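Competence damage-inducible protein A (Klebsiella pneumoniae subsp. pneumoniae MGH 78578, PDB 5V01) is of unknown function but belongs to the CinA family, some members of which deamidate nicotinamide mononucleotide. Local coordinates at residues Ala20-Ala23 with Arg24-Ala28; Ser97-Leu100 with Ala101-Gly104; Gly42-Ala45 with Ala46-Ala50. One frame throughout, in Å; residues are numbered along the deposited sequence. Where two conformers were deposited one is given.

Contact 1: Ala20-Ala23 with Arg24-Ala28; sequences AEVA and RALIA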
# COMPACT_ATOMS: atom_id res chain seq x y z
N ALA A 20 15.70 7.46 -3.22
CA ALA A 20 16.99 7.08 -3.84
C ALA A 20 18.07 6.86 -2.78
O ALA A 20 18.83 5.88 -2.83
CB ALA A 20 17.43 8.12 -4.85
N GLU A 21 18.13 7.77 -1.82
CA GLU A 21 19.13 7.69 -0.77
C GLU A 21 18.86 6.47 0.13
O GLU A 21 19.77 5.73 0.51
CB GLU A 21 19.12 8.99 0.03
CG GLU A 21 20.18 9.09 1.09
CD GLU A 21 20.16 10.45 1.78
OE1 GLU A 21 19.38 11.35 1.39
OE2 GLU A 21 20.90 10.58 2.76
N VAL A 22 17.57 6.27 0.44
CA VAL A 22 17.17 5.11 1.26
C VAL A 22 17.50 3.78 0.57
O VAL A 22 18.07 2.88 1.16
CB VAL A 22 15.67 5.17 1.60
CG1 VAL A 22 15.10 3.83 2.07
CG2 VAL A 22 15.42 6.27 2.64
N ALA A 23 17.15 3.69 -0.71
CA ALA A 23 17.45 2.48 -1.48
C ALA A 23 18.94 2.14 -1.46
O ALA A 23 19.32 0.99 -1.22
CB ALA A 23 16.97 2.64 -2.89
N ARG A 24 19.79 3.13 -1.71
CA ARG A 24 21.23 2.89 -1.75
C ARG A 24 21.76 2.38 -0.42
O ARG A 24 22.58 1.47 -0.37
CB ARG A 24 21.98 4.15 -2.18
CG ARG A 24 22.53 4.07 -3.58
CD ARG A 24 23.11 5.40 -4.00
NE ARG A 24 22.07 6.42 -4.09
CZ ARG A 24 22.07 7.55 -3.39
NH1 ARG A 24 23.07 7.84 -2.57
NH2 ARG A 24 21.07 8.40 -3.55
N ALA A 25 21.28 2.98 0.67
CA ALA A 25 21.74 2.62 2.01
C ALA A 25 21.28 1.21 2.39
O ALA A 25 22.04 0.43 2.94
CB ALA A 25 21.28 3.64 3.01
N LEU A 26 20.01 0.89 2.08
CA LEU A 26 19.51 -0.46 2.32
C LEU A 26 20.28 -1.50 1.51
O LEU A 26 20.69 -2.52 2.06
CB LEU A 26 18.02 -0.56 2.02
CG LEU A 26 17.10 0.19 2.97
CD1 LEU A 26 15.70 0.24 2.35
CD2 LEU A 26 17.04 -0.46 4.35
N ILE A 27 20.46 -1.23 0.22
CA ILE A 27 21.15 -2.17 -0.67
C ILE A 27 22.60 -2.37 -0.23
O ILE A 27 23.09 -3.50 -0.22
CB ILE A 27 21.04 -1.72 -2.15
CG1 ILE A 27 19.59 -1.86 -2.62
CG2 ILE A 27 21.95 -2.55 -3.06
CD1 ILE A 27 19.31 -1.10 -3.89
N ALA A 28 23.26 -1.28 0.18
CA ALA A 28 24.65 -1.36 0.66
C ALA A 28 24.81 -2.28 1.87
O ALA A 28 25.87 -2.91 2.03
CB ALA A 28 25.19 0.03 0.96
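Leu26 lies back against Val22, one turn earlier in helix 15-29. Its chi1 of -69° sets CG beside its own backbone N, which sends the chain back towards the preceding turn. CB is 3.5 Å from Val22 O, CG is 3.4 Å from Val22 O, and CD1 passes beyond it to meet Val22 CG1 at 3.7 Å. The two side chains therefore run side by side, pointing the same way. In the backbone of the same turn, Leu26 N donates a nearly straight bond to Val22 O (2.9 Å, N-H...O angle 171°), so one carbonyl oxygen takes a hydrogen bond while the leucine's carbons cover it.

Ile27 repeats the backbone part of this: its N bonds Ala23 O at 2.9 Å, and CG1 comes to 3.2 Å from the same oxygen. In one of two deposited conformers Arg24 bends back at chi3 and carries its guanidinium over Glu21 CA, which lies on one face of the group; that placement is provisional.

The buried residues of this helix meet two parts of the fold. Val22 packs on Leu165 and Ser166 of helix 150-169, Leu26 on Leu169 of that helix, and Ala23 and Leu26 both on Phe57, just before strand 58-64.

Contact 2: Ser97-Leu100 with Ala101-Gly104; sequences SGIL and ALAG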
# COMPACT_ATOMS: atom_id res chain seq x y z
N SER A 97 5.67 -4.17 14.60
CA SER A 97 6.04 -5.55 14.92
C SER A 97 5.30 -6.56 14.03
O SER A 97 5.91 -7.54 13.57
CB SER A 97 5.75 -5.85 16.39
OG SER A 97 6.53 -5.04 17.22
N GLY A 98 4.02 -6.32 13.81
CA GLY A 98 3.24 -7.22 13.00
C GLY A 98 3.72 -7.30 11.57
O GLY A 98 3.84 -8.38 11.01
N ILE A 99 4.03 -6.14 10.98
CA ILE A 99 4.52 -6.15 9.59
C ILE A 99 5.95 -6.64 9.47
O ILE A 99 6.29 -7.35 8.51
CB ILE A 99 4.27 -4.79 8.91
CG1 ILE A 99 4.40 -4.89 7.38
CG2 ILE A 99 5.20 -3.70 9.43
CD1 ILE A 99 3.52 -5.91 6.70
N LEU A 100 6.79 -6.35 10.47
CA LEU A 100 8.15 -6.88 10.46
C LEU A 100 8.10 -8.42 10.40
O LEU A 100 8.82 -9.03 9.61
CB LEU A 100 8.94 -6.43 11.69
CG LEU A 100 10.44 -6.68 11.67
CD1 LEU A 100 11.14 -5.63 10.83
CD2 LEU A 100 10.99 -6.67 13.10
N ALA A 101 7.24 -9.02 11.23
CA ALA A 101 7.08 -10.47 11.29
C ALA A 101 6.51 -11.03 9.98
O ALA A 101 7.02 -12.02 9.47
CB ALA A 101 6.20 -10.87 12.46
N LEU A 102 5.45 -10.42 9.46
CA LEU A 102 4.84 -10.90 8.23
C LEU A 102 5.82 -10.88 7.07
O LEU A 102 5.92 -11.86 6.32
CB LEU A 102 3.61 -10.06 7.91
CG LEU A 102 2.83 -10.39 6.62
CD1 LEU A 102 2.28 -11.82 6.62
CD2 LEU A 102 1.67 -9.44 6.40
N ALA A 103 6.54 -9.77 6.90
CA ALA A 103 7.48 -9.60 5.78
C ALA A 103 8.84 -10.28 5.96
O ALA A 103 9.56 -10.46 5.00
CB ALA A 103 7.67 -8.12 5.49
N GLY A 104 9.21 -10.63 7.20
CA GLY A 104 10.55 -11.17 7.46
C GLY A 104 11.65 -10.16 7.17
O GLY A 104 12.77 -10.53 6.83
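Ala103 N to Ile99 O, at 2.9 Å with an N-H...O angle of 168°, is the shortest of the well-directed backbone hydrogen bonds over the last turn of helix 89-103. Leu102 N to Gly98 O (3.0 Å) and Ala101 N to Ser97 O (3.1 Å) come before it in the chain. The row then deteriorates: Gly104 N comes as near to Leu100 O, 2.9 Å, but the angle falls to 124° and the bond is weak. Distance is kept while direction is lost, as expected where the backbone leaves the helix.

Outside this frame the methyl of Ala103 rests 3.4 Å from Ile99 O, and the CB of Leu102 lies 3.5 Å from Gly98 O. Ile99 holds CG1 anti to its backbone N (chi1 -164°), and its CD1 reaches Leu102 CD2 at 4.0 Å; the two chains cross obliquely, touching through these terminal methyls. Ile99 continues onto Thr34, Ala36, Thr60, Val62 and Ala108 of the sheet, whereas Leu102 packs on Asn72 of the second subunit.

Gly104, with a positive phi, is the first residue beyond the helix: this is a glycine-terminated helix C-terminus, here closing a helix packed on one mixed sheet, mostly on its parallel strands, in an alpha/beta fold.

Contact 3: Gly42-Ala45 with Ala46-Ala50; sequences GNLA and AALCA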
# COMPACT_ATOMS: atom_id res chain seq x y z
N GLY A 42 -1.16 3.98 1.54
CA GLY A 42 -0.35 3.31 0.52
C GLY A 42 0.62 4.23 -0.19
O GLY A 42 1.41 3.76 -0.99
N ASN A 43 0.57 5.53 0.12
CA ASN A 43 1.52 6.47 -0.51
C ASN A 43 2.96 6.25 -0.08
O ASN A 43 3.89 6.56 -0.83
CB ASN A 43 1.09 7.91 -0.24
CG ASN A 43 -0.13 8.29 -1.03
OD1 ASN A 43 -0.05 8.37 -2.24
ND2 ASN A 43 -1.26 8.47 -0.36
N LEU A 44 3.18 5.71 1.12
CA LEU A 44 4.56 5.37 1.51
C LEU A 44 5.12 4.20 0.70
O LEU A 44 6.21 4.28 0.10
CB LEU A 44 4.65 5.10 3.01
CG LEU A 44 6.05 4.76 3.53
CD1 LEU A 44 7.12 5.83 3.26
CD2 LEU A 44 6.02 4.46 5.02
N ALA A 45 4.33 3.12 0.60
CA ALA A 45 4.67 2.01 -0.28
C ALA A 45 4.88 2.54 -1.70
O ALA A 45 5.80 2.11 -2.38
CB ALA A 45 3.57 0.93 -0.26
N ALA A 46 4.00 3.44 -2.16
CA ALA A 46 4.06 3.90 -3.54
C ALA A 46 5.37 4.63 -3.82
O ALA A 46 5.95 4.48 -4.89
CB ALA A 46 2.87 4.78 -3.88
N ALA A 47 5.85 5.41 -2.86
CA ALA A 47 7.14 6.05 -3.01
C ALA A 47 8.26 5.03 -3.17
O ALA A 47 9.15 5.16 -4.03
CB ALA A 47 7.41 6.97 -1.84
N LEU A 48 8.23 4.03 -2.31
CA LEU A 48 9.26 2.99 -2.35
C LEU A 48 9.22 2.14 -3.62
O LEU A 48 10.27 1.66 -4.10
CB LEU A 48 9.18 2.11 -1.09
CG LEU A 48 9.47 2.89 0.19
CD1 LEU A 48 8.85 2.22 1.41
CD2 LEU A 48 10.96 3.15 0.38
N CYS A 49 8.02 1.91 -4.15
CA CYS A 49 7.85 1.16 -5.39
C CYS A 49 8.11 2.00 -6.64
O CYS A 49 8.38 1.44 -7.69
CB CYS A 49 6.48 0.51 -5.44
SG CYS A 49 6.26 -0.78 -4.18
N ALA A 50 8.04 3.31 -6.54
CA ALA A 50 8.38 4.18 -7.67
C ALA A 50 9.88 4.16 -7.86
O ALA A 50 10.36 4.31 -8.94
CB ALA A 50 7.87 5.57 -7.47
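Different first torsions set the approach of Leu44 and Leu48. In Leu44 the CG stands anti to the backbone N (chi1 -179°); in Leu48 it is anti to the carbonyl carbon (chi1 -63°) and so folds back towards the earlier turn. The result is a loose approach, Leu44 CG to Leu48 CD1 at 4.3 Å, with Leu48 CG closer to the backbone, 3.5 Å from Leu44 O.

Both belong to helix 43-50, the connection of a beta-alpha-beta crossover between the neighbouring parallel strands 33-37 and 58-64. Both leucines touch Thr35 of strand 33-37 and Leu162 of helix 150-169.

Gly42 is the N-cap residue, and its O accepts the first bond of the segment, from Ala46 N at 2.9 Å. Next, Ala47 N bonds Asn43 O at 3.0 Å. Glu37 secures this end from the strand, its OE1 accepting from Leu44 N and its OE2 from Ala45 N. The amide ND2 of Asn43 donates to Thr40 O, outside the two segments.

Ala46 packs on Asn43 of the second subunit, Asn43 reciprocally on Ala46 of that subunit, and Ala45 on Val63 of that subunit, so this helix contributes directly to the dimer interface. Cys49 joins them by touching Phe65 of the same neighbouring subunit, while Tyr58 of its own chain lies against Ala45, Leu48 and Cys49.

At the last turn one oxygen is approached twice by a single residue: Cys49 N bonds Ala45 O at 2.8 Å, and Cys49 SG, set beside its own backbone N by a chi1 of -66°, lies 3.4 Å from that same Ala45 O.

Overall arrangement
From the N terminus the order is contact 1, contact 3, contact 2. Each is confined to one helix and closes no more than successive helical turns, so the three follow in series and none nests within or crosses another. Contact 1 and contact 3 are neighbours, nearest atoms about 5 Å apart, and both pack on helix 150-169. Contact 2, its centre about 18 Å from that of contact 3, lies across the sheet: contact 3 meets strand 33-37 through Leu33 and Thr35, whereas contact 2 meets Thr34 and Ala36. Together they sample both helical layers around one mixed sheet; contacts 2 and 3 also touch the second subunit.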